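Local coordinates for protein leucyl aminopeptidase (Trypanosoma brucei brucei, PDB 5NTD) that probably removes leucine and similar residues from the N-terminus of peptides as an M17 metallo-aminopeptidase, here with manganese and the inhibitor bestatin bound, at residues E11-V20 with N218-I228; T410-N420 with T438-H449. All coordinates share one frame; numbering follows the deposited sequence.

Contact 1: E11-V20 with N218-I228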
# COMPACT_ATOMS: atom_id res chain seq x y z
N GLU G 11 23.21 -29.38 18.32
CA GLU G 11 23.66 -28.29 17.41
C GLU G 11 23.89 -26.95 18.14
O GLU G 11 24.88 -26.25 17.91
CB GLU G 11 22.66 -28.12 16.26
CG GLU G 11 23.01 -27.03 15.27
CD GLU G 11 21.96 -26.82 14.19
OE1 GLU G 11 20.75 -26.51 14.44
OE2 GLU G 11 22.40 -26.95 13.07
N LEU G 12 22.98 -26.61 19.04
CA LEU G 12 23.09 -25.36 19.79
C LEU G 12 24.31 -25.37 20.71
O LEU G 12 25.04 -24.38 20.79
CB LEU G 12 21.83 -25.06 20.58
CG LEU G 12 20.60 -24.70 19.71
CD1 LEU G 12 19.37 -24.56 20.62
CD2 LEU G 12 20.77 -23.43 18.92
N SER G 13 24.52 -26.48 21.39
CA SER G 13 25.71 -26.63 22.26
C SER G 13 26.99 -26.46 21.48
O SER G 13 27.92 -25.79 21.92
CB SER G 13 25.77 -27.99 22.91
OG SER G 13 24.85 -28.02 23.97
N ALA G 14 27.05 -27.11 20.32
CA ALA G 14 28.27 -27.04 19.50
C ALA G 14 28.50 -25.59 19.05
O ALA G 14 29.60 -25.09 19.01
CB ALA G 14 28.16 -27.96 18.33
N PHE G 15 27.41 -24.90 18.77
CA PHE G 15 27.51 -23.51 18.28
C PHE G 15 27.98 -22.62 19.41
O PHE G 15 28.80 -21.73 19.21
CB PHE G 15 26.16 -22.98 17.70
CG PHE G 15 26.20 -21.51 17.39
CD1 PHE G 15 26.93 -21.05 16.30
CD2 PHE G 15 25.57 -20.60 18.22
CE1 PHE G 15 27.00 -19.70 16.02
CE2 PHE G 15 25.63 -19.24 17.94
CZ PHE G 15 26.36 -18.79 16.84
N VAL G 16 27.42 -22.85 20.59
CA VAL G 16 27.87 -22.11 21.80
C VAL G 16 29.39 -22.25 21.92
O VAL G 16 30.13 -21.26 22.06
CB VAL G 16 27.19 -22.62 23.09
CG1 VAL G 16 27.90 -22.10 24.35
CG2 VAL G 16 25.75 -22.14 23.10
N GLN G 17 29.83 -23.48 21.85
CA GLN G 17 31.25 -23.80 22.02
C GLN G 17 32.09 -23.10 20.95
O GLN G 17 33.15 -22.55 21.25
CB GLN G 17 31.48 -25.31 22.01
CG GLN G 17 32.91 -25.69 22.43
CD GLN G 17 33.25 -27.16 22.24
OE1 GLN G 17 32.76 -27.83 21.32
NE2 GLN G 17 34.06 -27.69 23.14
N SER G 18 31.60 -23.10 19.71
CA SER G 18 32.32 -22.43 18.59
C SER G 18 32.54 -20.94 18.90
O SER G 18 33.51 -20.34 18.49
CB SER G 18 31.55 -22.56 17.26
OG SER G 18 30.44 -21.64 17.21
N CYS G 19 31.58 -20.34 19.59
CA CYS G 19 31.66 -18.91 19.91
C CYS G 19 32.57 -18.68 21.12
O CYS G 19 33.41 -17.76 21.13
CB CYS G 19 30.28 -18.29 20.16
SG CYS G 19 29.25 -18.30 18.66
N VAL G 20 32.39 -19.50 22.15
CA VAL G 20 33.22 -19.37 23.40
C VAL G 20 34.72 -19.58 23.11
O VAL G 20 35.57 -18.91 23.67
CB VAL G 20 32.76 -20.35 24.47
CG1 VAL G 20 33.72 -20.37 25.65
CG2 VAL G 20 31.36 -19.97 24.94
N ASN G 218 17.96 -19.11 14.89
CA ASN G 218 17.79 -20.54 15.26
C ASN G 218 19.03 -21.10 15.97
O ASN G 218 18.95 -22.08 16.66
CB ASN G 218 17.33 -21.42 14.10
CG ASN G 218 18.32 -21.49 13.00
OD1 ASN G 218 18.42 -20.58 12.17
ND2 ASN G 218 19.12 -22.54 12.98
N LEU G 219 20.16 -20.40 15.82
CA LEU G 219 21.44 -20.72 16.52
C LEU G 219 21.73 -19.78 17.67
O LEU G 219 22.08 -20.20 18.77
CB LEU G 219 22.60 -20.68 15.56
CG LEU G 219 22.57 -21.75 14.48
CD1 LEU G 219 23.75 -21.57 13.53
CD2 LEU G 219 22.61 -23.15 15.06
N LEU G 220 21.57 -18.49 17.41
CA LEU G 220 21.76 -17.48 18.44
C LEU G 220 20.44 -17.05 19.00
O LEU G 220 19.75 -16.15 18.48
CB LEU G 220 22.57 -16.29 17.95
CG LEU G 220 22.92 -15.40 19.17
CD1 LEU G 220 24.07 -15.97 20.00
CD2 LEU G 220 23.27 -14.02 18.73
N THR G 221 20.13 -17.65 20.12
CA THR G 221 18.89 -17.40 20.87
C THR G 221 19.19 -16.64 22.15
O THR G 221 20.35 -16.39 22.48
CB THR G 221 18.22 -18.70 21.24
OG1 THR G 221 18.98 -19.36 22.26
CG2 THR G 221 18.11 -19.61 20.06
N THR G 222 18.16 -16.26 22.88
CA THR G 222 18.37 -15.60 24.15
C THR G 222 19.17 -16.52 25.09
O THR G 222 20.04 -16.07 25.82
CB THR G 222 17.07 -15.22 24.87
OG1 THR G 222 16.28 -16.38 25.10
CG2 THR G 222 16.28 -14.19 24.07
N ALA G 223 18.91 -17.82 24.99
CA ALA G 223 19.58 -18.83 25.82
C ALA G 223 21.01 -19.07 25.38
O ALA G 223 21.93 -19.12 26.25
CB ALA G 223 18.83 -20.15 25.82
N THR G 224 21.25 -19.22 24.07
CA THR G 224 22.63 -19.50 23.64
C THR G 224 23.55 -18.28 23.83
O THR G 224 24.73 -18.42 24.14
CB THR G 224 22.77 -20.05 22.24
OG1 THR G 224 22.23 -19.13 21.30
CG2 THR G 224 22.07 -21.36 22.15
N PHE G 225 23.00 -17.09 23.64
CA PHE G 225 23.78 -15.85 23.86
C PHE G 225 24.19 -15.82 25.35
O PHE G 225 25.34 -15.54 25.69
CB PHE G 225 22.97 -14.63 23.50
CG PHE G 225 23.79 -13.39 23.18
CD1 PHE G 225 25.07 -13.19 23.64
CD2 PHE G 225 23.19 -12.38 22.42
CE1 PHE G 225 25.77 -12.04 23.33
CE2 PHE G 225 23.89 -11.20 22.11
CZ PHE G 225 25.17 -11.03 22.58
N THR G 226 23.25 -16.13 26.21
CA THR G 226 23.52 -16.17 27.64
C THR G 226 24.62 -17.21 27.97
O THR G 226 25.53 -16.93 28.75
CB THR G 226 22.25 -16.48 28.43
OG1 THR G 226 21.31 -15.42 28.22
CG2 THR G 226 22.55 -16.59 29.95
N GLU G 227 24.50 -18.38 27.40
CA GLU G 227 25.49 -19.46 27.64
C GLU G 227 26.86 -19.04 27.17
O GLU G 227 27.87 -19.36 27.79
CB GLU G 227 25.11 -20.76 26.95
CG GLU G 227 23.99 -21.49 27.66
CD GLU G 227 23.50 -22.68 26.83
OE1 GLU G 227 24.37 -23.47 26.39
OE2 GLU G 227 22.27 -22.81 26.61
N ILE G 228 26.90 -18.35 26.05
CA ILE G 228 28.17 -17.84 25.51
C ILE G 228 28.82 -16.87 26.49
O ILE G 228 30.02 -16.94 26.77
CB ILE G 228 28.00 -17.20 24.14
CG1 ILE G 228 27.72 -18.30 23.11
CG2 ILE G 228 29.24 -16.40 23.73
CD1 ILE G 228 27.06 -17.80 21.84
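Leu-219 lies against Phe-15 and Ile-228 wedges in beside it, the tightly packed part of a contact in which helix 11-20 rests on a turn and the helix that follows it. The CB of Leu-219 stands almost over the centre of the Phe-15 ring, 4.0 Å from its centroid and 12° off the normal, a CH-pi contact, while Cys-19 SG covers the opposite face towards the rim. Leu-220 CD1 reaches the ring edge. Farther along, Ile-228 is a knob in a hole formed by Phe-15, Val-16, Cys-19 and Val-20. With CG1 pointing back alongside its own backbone N (chi1 -72°), its CD1 comes to 3.7 Å from Cys-19 CB. Leu-12 sets CD2 against the turn's carbonyls, 3.2 Å from Asn-218 O and close to Leu-219 O, and CB on Thr-224 CG2. Val-16 CG2 packs on Thr-224 CB at 3.7 Å. The Thr-224 hydroxyl, donating in plane to a lone pair of Leu-219 O (2.8 Å), accepts from Thr-221 N; Thr-221 OG1 accepts from Thr-224 N, completing a capping box.

Glu-227 forms the solvent side, its OE1 3.8 Å from Val-16 CG2. At the partly exposed end, Glu-11, from CG through the carboxylate, crosses Leu-219 CD2, and OE2 is hydrogen-bonded to Tyr-176 OH. The segments meet by packing, with no hydrogen bond between them, the helix axes 9.3 Å apart and inclined at 40°. Helix 196-214 packs on the same core through Arg-211 and Leu-212, whereas Phe-225 turns from the contact towards strand 334-344 of the catalytic sheet.

Contact 2: T410-N420 with T438-H449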
# COMPACT_ATOMS: atom_id res chain seq x y z
N THR G 410 21.98 9.56 9.54
CA THR G 410 23.47 9.48 9.57
C THR G 410 24.09 8.42 8.66
O THR G 410 25.30 8.37 8.48
CB THR G 410 24.04 9.29 10.99
OG1 THR G 410 23.66 8.02 11.51
CG2 THR G 410 23.54 10.37 11.90
N GLY G 411 23.26 7.58 8.08
CA GLY G 411 23.71 6.69 6.97
C GLY G 411 24.27 5.35 7.38
O GLY G 411 24.22 4.96 8.54
N ARG G 412 24.83 4.66 6.40
CA ARG G 412 25.21 3.25 6.59
C ARG G 412 26.53 3.06 7.35
O ARG G 412 26.77 2.00 7.88
CB ARG G 412 25.29 2.53 5.22
CG ARG G 412 24.05 2.57 4.34
CD ARG G 412 23.02 1.70 4.95
NE ARG G 412 21.90 1.40 4.07
CZ ARG G 412 21.67 0.21 3.50
NH1 ARG G 412 22.48 -0.83 3.70
NH2 ARG G 412 20.61 0.08 2.72
N HIS G 413 27.34 4.11 7.42
CA HIS G 413 28.70 4.01 7.98
C HIS G 413 28.91 4.73 9.28
O HIS G 413 29.92 4.55 9.92
CB HIS G 413 29.76 4.48 6.98
CG HIS G 413 29.62 3.83 5.66
ND1 HIS G 413 28.78 4.32 4.68
CD2 HIS G 413 30.15 2.69 5.16
CE1 HIS G 413 28.83 3.52 3.63
NE2 HIS G 413 29.65 2.53 3.89
N HIS G 414 27.97 5.57 9.63
CA HIS G 414 28.08 6.38 10.84
C HIS G 414 26.93 6.09 11.79
O HIS G 414 25.78 6.38 11.48
CB HIS G 414 28.04 7.86 10.51
CG HIS G 414 29.26 8.36 9.80
ND1 HIS G 414 29.49 8.14 8.46
CD2 HIS G 414 30.31 9.07 10.25
CE1 HIS G 414 30.63 8.70 8.12
NE2 HIS G 414 31.15 9.26 9.19
N ALA G 415 27.27 5.54 12.95
CA ALA G 415 26.30 5.35 14.01
C ALA G 415 25.88 6.71 14.54
O ALA G 415 26.68 7.64 14.66
CB ALA G 415 26.88 4.52 15.13
N GLY G 416 24.62 6.82 14.88
CA GLY G 416 24.08 8.08 15.41
C GLY G 416 24.32 8.18 16.91
O GLY G 416 24.06 7.24 17.64
N LEU G 417 24.75 9.34 17.35
CA LEU G 417 24.94 9.62 18.78
C LEU G 417 23.95 10.62 19.36
O LEU G 417 23.87 11.76 18.93
CB LEU G 417 26.35 10.15 19.05
CG LEU G 417 27.52 9.28 18.58
CD1 LEU G 417 28.84 9.95 18.99
CD2 LEU G 417 27.44 7.88 19.15
N TYR G 418 23.26 10.19 20.41
CA TYR G 418 22.40 11.07 21.20
C TYR G 418 23.03 11.12 22.60
O TYR G 418 23.03 10.12 23.31
CB TYR G 418 20.97 10.50 21.25
CG TYR G 418 19.99 11.25 22.10
CD1 TYR G 418 19.27 12.34 21.57
CD2 TYR G 418 19.71 10.86 23.42
CE1 TYR G 418 18.36 13.04 22.34
CE2 TYR G 418 18.80 11.57 24.20
CZ TYR G 418 18.12 12.64 23.65
OH TYR G 418 17.19 13.33 24.41
N VAL G 419 23.54 12.28 22.96
CA VAL G 419 24.40 12.40 24.11
C VAL G 419 24.04 13.62 24.97
O VAL G 419 23.90 14.72 24.45
CB VAL G 419 25.87 12.52 23.69
CG1 VAL G 419 26.81 12.27 24.88
CG2 VAL G 419 26.19 11.51 22.60
N ASN G 420 23.95 13.41 26.27
CA ASN G 420 23.55 14.51 27.18
C ASN G 420 24.64 15.53 27.54
O ASN G 420 24.36 16.54 28.11
CB ASN G 420 22.92 13.98 28.45
CG ASN G 420 23.92 13.32 29.34
OD1 ASN G 420 25.02 12.97 28.91
ND2 ASN G 420 23.55 13.12 30.56
N THR G 438 33.03 4.76 12.67
CA THR G 438 32.67 6.18 12.72
C THR G 438 31.24 6.43 13.22
O THR G 438 30.38 5.60 13.05
CB THR G 438 32.80 6.86 11.35
OG1 THR G 438 32.20 6.03 10.36
CG2 THR G 438 34.26 7.05 10.99
N CYS G 439 31.07 7.56 13.87
CA CYS G 439 29.82 8.05 14.40
C CYS G 439 29.52 9.46 13.93
O CYS G 439 30.38 10.16 13.41
CB CYS G 439 29.80 8.02 15.95
SG CYS G 439 30.13 6.39 16.63
N PHE G 440 28.28 9.89 14.17
CA PHE G 440 27.88 11.28 13.93
C PHE G 440 26.74 11.65 14.86
O PHE G 440 25.88 10.82 15.15
CB PHE G 440 27.49 11.48 12.47
CG PHE G 440 27.39 12.92 12.09
CD1 PHE G 440 28.56 13.67 11.86
CD2 PHE G 440 26.17 13.56 12.09
CE1 PHE G 440 28.49 15.01 11.56
CE2 PHE G 440 26.10 14.91 11.81
CZ PHE G 440 27.25 15.64 11.54
N PRO G 441 26.73 12.89 15.40
CA PRO G 441 25.67 13.22 16.34
C PRO G 441 24.32 13.44 15.72
O PRO G 441 24.20 13.88 14.57
CB PRO G 441 26.13 14.54 16.96
CG PRO G 441 27.33 14.96 16.24
CD PRO G 441 27.64 14.00 15.16
N VAL G 442 23.30 13.10 16.51
CA VAL G 442 21.94 13.51 16.22
C VAL G 442 21.49 14.51 17.26
O VAL G 442 22.04 14.58 18.35
CB VAL G 442 20.94 12.37 16.09
CG1 VAL G 442 21.33 11.47 14.93
CG2 VAL G 442 20.83 11.58 17.37
N LEU G 443 20.45 15.27 16.90
CA LEU G 443 19.94 16.36 17.76
C LEU G 443 19.68 15.90 19.19
O LEU G 443 18.97 14.96 19.40
CB LEU G 443 18.66 16.95 17.19
CG LEU G 443 17.97 18.03 18.02
CD1 LEU G 443 18.79 19.30 18.04
CD2 LEU G 443 16.58 18.30 17.44
N TYR G 444 20.29 16.59 20.14
CA TYR G 444 19.95 16.51 21.56
C TYR G 444 19.17 17.74 21.96
O TYR G 444 19.68 18.84 22.05
CB TYR G 444 21.20 16.38 22.44
CG TYR G 444 20.88 16.19 23.91
CD1 TYR G 444 20.54 14.93 24.40
CD2 TYR G 444 20.91 17.26 24.81
CE1 TYR G 444 20.23 14.74 25.72
CE2 TYR G 444 20.59 17.08 26.16
CZ TYR G 444 20.25 15.82 26.59
OH TYR G 444 19.94 15.60 27.90
N CYS G 445 17.90 17.51 22.21
CA CYS G 445 16.95 18.59 22.57
C CYS G 445 15.72 18.03 23.29
O CYS G 445 14.61 18.07 22.76
CB CYS G 445 16.55 19.39 21.34
SG CYS G 445 15.84 20.98 21.79
N PRO G 446 15.91 17.48 24.50
CA PRO G 446 14.85 16.84 25.28
C PRO G 446 13.57 17.65 25.40
O PRO G 446 12.50 17.10 25.43
CB PRO G 446 15.47 16.68 26.68
CG PRO G 446 16.91 16.81 26.52
CD PRO G 446 17.16 17.61 25.27
N GLU G 447 13.69 18.95 25.53
CA GLU G 447 12.50 19.81 25.65
C GLU G 447 11.58 19.71 24.43
O GLU G 447 10.39 19.89 24.53
CB GLU G 447 12.85 21.28 25.93
CG GLU G 447 13.69 21.99 24.86
CD GLU G 447 15.18 21.91 25.09
OE1 GLU G 447 15.67 20.89 25.63
OE2 GLU G 447 15.89 22.87 24.67
N TYR G 448 12.14 19.38 23.28
CA TYR G 448 11.34 19.13 22.05
C TYR G 448 10.95 17.67 21.82
O TYR G 448 9.99 17.39 21.13
CB TYR G 448 12.04 19.66 20.80
CG TYR G 448 12.24 21.15 20.76
CD1 TYR G 448 11.53 22.03 21.62
CD2 TYR G 448 13.11 21.72 19.82
CE1 TYR G 448 11.72 23.41 21.56
CE2 TYR G 448 13.28 23.09 19.75
CZ TYR G 448 12.60 23.94 20.63
OH TYR G 448 12.78 25.29 20.56
N HIS G 449 11.69 16.74 22.40
CA HIS G 449 11.36 15.29 22.29
C HIS G 449 10.25 14.87 23.24
O HIS G 449 9.39 14.07 22.92
CB HIS G 449 12.56 14.41 22.57
CG HIS G 449 13.80 14.85 21.89
ND1 HIS G 449 13.79 15.43 20.64
CD2 HIS G 449 15.10 14.83 22.29
CE1 HIS G 449 15.03 15.74 20.29
NE2 HIS G 449 15.83 15.42 21.28
O HOH W 1 23.75 14.39 20.71
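Tyr-418 and Tyr-444 meet obliquely, their planes at 50° and their centroids 5.0 Å apart. One face of the Tyr-418 ring takes Tyr-444 CD1, which lies 3.4 Å from CZ of Tyr-418; Leu-443 O and His-449 NE2 sit at the edge. The Tyr-444 ring has Val-419 O and Asn-420 CA over one face and Pro-446 CD over the other. Extending away from its own backbone N (chi1 -176°), Tyr-444 reaches both Tyr-418 and Val-419 O. Tyr-418 is thus the middle ring of an aromatic cluster, with His-449 approaching its edge. At the other end, Thr-438 OG1 sits over the centre of the His-414 imidazole, whose edge faces Cys-439 O. That hydroxyl donates to His-413 O at 2.8 Å, from above the carbonyl plane, while His-414 NE2 bonds to Asn-114. Thr-410 CG2 meets the Phe-440 ring edge, and Pro-441 CD lies over one face.

Between these ends runs a short parallel ladder. Ala-415 O receives Phe-440 N at 2.8 Å, nearly along the C=O axis, and Leu-417 O receives Val-442 N in an almost straight hydrogen bond (N-H...O 171°). A water bridges Val-419 N and Val-442 O.

Ala-415, Leu-417 and Cys-439 share one face, where Leu-417 meets helix 422-435, the crossover of a beta-alpha-beta unit. Strand 415-419 also pairs, antiparallel, with 490-495; helix 471-480 packs against Tyr-418, Val-442 and His-449, and a third subunit covers Phe-440, Leu-443 and Tyr-444.

In the fold
Contacts 1 and 2 illustrate how one chain combines long-range and local pairing. Their centres lie 33 Å apart on opposite sides of the chain's centre, with nearest atoms about 17 Å apart, and contact 1 closes before contact 2 opens. Contact 1 spans 197 residues, among them the whole mixed sheet of strands 26-30 to 183-188, and returns helix 6-20 to helix 222-236 of the catalytic region; contact 2, a local beta-alpha-beta pairing, spans 17, mostly helix. The catalytic mixed sheet relates them: helix 222-236 lies against its strands 268-274 and 334-344, whereas strands 415-419 and 439-441 belong to it. Each also reaches other copies in the six-chain assembly, contact 2 far more extensively.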